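Protease Do-like 1, chloroplastic (Arabidopsis thaliana, PDB 3QO6) is a chloroplast serine protease of the HtrA (Deg) type, required at high temperature, that may help to degrade damaged proteins and can cleave beta-casein. Local coordinates at residues Lys11-Thr14 and Asp15-Ala18. Residues are numbered along the deposited sequence; the frame is centred on the assembly and turned at random.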
loop_
_atom_site.group_PDB
_atom_site.type_symbol
_atom_site.label_atom_id
_atom_site.label_comp_id
_atom_site.label_asym_id
_atom_site.label_seq_id
_atom_site.Cartn_x
_atom_site.Cartn_y
_atom_site.Cartn_z
ATOM N N LYS B 11 -35.987 34.105 -17.352
ATOM C CA LYS B 11 -35.360 34.347 -18.628
ATOM C C LYS B 11 -33.878 34.015 -18.496
ATOM O O LYS B 11 -33.177 34.572 -17.647
ATOM C CB LYS B 11 -35.566 35.802 -19.075
ATOM C CG LYS B 11 -37.037 36.262 -19.104
ATOM C CD LYS B 11 -37.983 35.303 -19.867
ATOM C CE LYS B 11 -37.831 35.340 -21.396
ATOM N NZ LYS B 11 -38.243 36.648 -21.979
ATOM N N LEU B 12 -33.426 33.069 -19.314
ATOM C CA LEU B 12 -32.028 32.648 -19.347
ATOM C C LEU B 12 -31.272 33.499 -20.352
ATOM O O LEU B 12 -31.848 33.987 -21.328
ATOM C CB LEU B 12 -31.913 31.192 -19.776
ATOM C CG LEU B 12 -32.618 30.213 -18.861
ATOM C CD1 LEU B 12 -32.284 28.824 -19.300
ATOM C CD2 LEU B 12 -32.187 30.453 -17.426
ATOM N N GLN B 13 -29.974 33.652 -20.133
ATOM C CA GLN B 13 -29.175 34.460 -21.026
ATOM C C GLN B 13 -28.850 33.750 -22.351
ATOM O O GLN B 13 -28.893 32.518 -22.445
ATOM C CB GLN B 13 -27.915 34.920 -20.290
ATOM C CG GLN B 13 -28.218 35.707 -19.004
ATOM C CD GLN B 13 -29.183 36.912 -19.210
ATOM O OE1 GLN B 13 -28.901 37.825 -19.989
ATOM N NE2 GLN B 13 -30.314 36.904 -18.497
ATOM N N THR B 14 -28.549 34.548 -23.372
ATOM C CA THR B 14 -28.244 34.052 -24.704
ATOM C C THR B 14 -27.503 32.742 -24.658
ATOM O O THR B 14 -28.047 31.689 -24.975
ATOM C CB THR B 14 -27.355 35.059 -25.495
ATOM O OG1 THR B 14 -28.044 36.310 -25.637
ATOM C CG2 THR B 14 -27.001 34.514 -26.875
ATOM N N ASP B 15 -26.247 32.834 -24.256
ATOM C CA ASP B 15 -25.359 31.699 -24.189
ATOM C C ASP B 15 -25.898 30.430 -23.554
ATOM O O ASP B 15 -25.911 29.381 -24.195
ATOM C CB ASP B 15 -24.090 32.106 -23.472
ATOM C CG ASP B 15 -22.862 31.661 -24.200
ATOM O OD1 ASP B 15 -22.599 32.217 -25.295
ATOM O OD2 ASP B 15 -22.171 30.753 -23.679
ATOM N N GLU B 16 -26.332 30.506 -22.299
ATOM C CA GLU B 16 -26.834 29.313 -21.641
ATOM C C GLU B 16 -28.030 28.749 -22.386
ATOM O O GLU B 16 -28.199 27.529 -22.485
ATOM C CB GLU B 16 -27.180 29.585 -20.170
ATOM C CG GLU B 16 -28.203 30.685 -19.930
ATOM C CD GLU B 16 -28.483 30.905 -18.445
ATOM O OE1 GLU B 16 -28.969 32.010 -18.075
ATOM O OE2 GLU B 16 -28.223 29.975 -17.647
ATOM N N LEU B 17 -28.848 29.632 -22.940
ATOM C CA LEU B 17 -30.012 29.192 -23.691
ATOM C C LEU B 17 -29.535 28.335 -24.872
ATOM O O LEU B 17 -30.065 27.254 -25.125
ATOM C CB LEU B 17 -30.807 30.398 -24.172
ATOM C CG LEU B 17 -32.148 30.092 -24.871
ATOM C CD1 LEU B 17 -32.875 28.888 -24.232
ATOM C CD2 LEU B 17 -33.013 31.345 -24.809
ATOM N N ALA B 18 -28.515 28.811 -25.574
ATOM C CA ALA B 18 -27.973 28.058 -26.674
ATOM C C ALA B 18 -27.554 26.659 -26.220
ATOM O O ALA B 18 -27.782 25.674 -26.955
ATOM C CB ALA B 18 -26.768 28.787 -27.299
#
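The Glu16 carboxylate offers one face to Leu12 and one edge to Gln13. Leu12 CB and CD2 lie over that face, CB 3.7 Å from Glu16 CD, and the two side chains cross at about a right angle. At the edge, the backbone N of Gln13 donates to Glu16 OE1 over 2.8 Å in a nearly straight bond that uses the anti lone pair. The Gln13 side chain runs obliquely to that of Glu16, its amide plane 46° from the carboxylate; CB and CG stay near OE1 while the amide end leads away. Glu16 folds back because its CG sits between its own backbone N and carbonyl carbon (chi1 58°), 3.2 Å from Gln13 O, and the chain is extended beyond it. Further along, the helix takes up its regular bonds, Leu17 N to Gln13 O at 2.9 Å and Ala18 N to Thr14 O at 3.0 Å.

The carboxylate is buried and multiply held: OE1 also bonds Ser187 OG, and OE2 the Lys130 N, of a neighbouring subunit. With Glu16 cut back to an alanine, the Gln13 N-H is likely to lose its acceptor, Leu12 its flat neighbour, and the helix start both bonds to the adjoining subunit. Asp15, salt-bridged to Lys130 of its own chain, packs on Asp15 of two other subunits, consistent with the trimeric core of HtrA proteases. With Gln13 as N-cap and Glu16 at N3, the example illustrates the N3-to-N-cap half of a capping box, here opening helix 14-26 at a subunit interface.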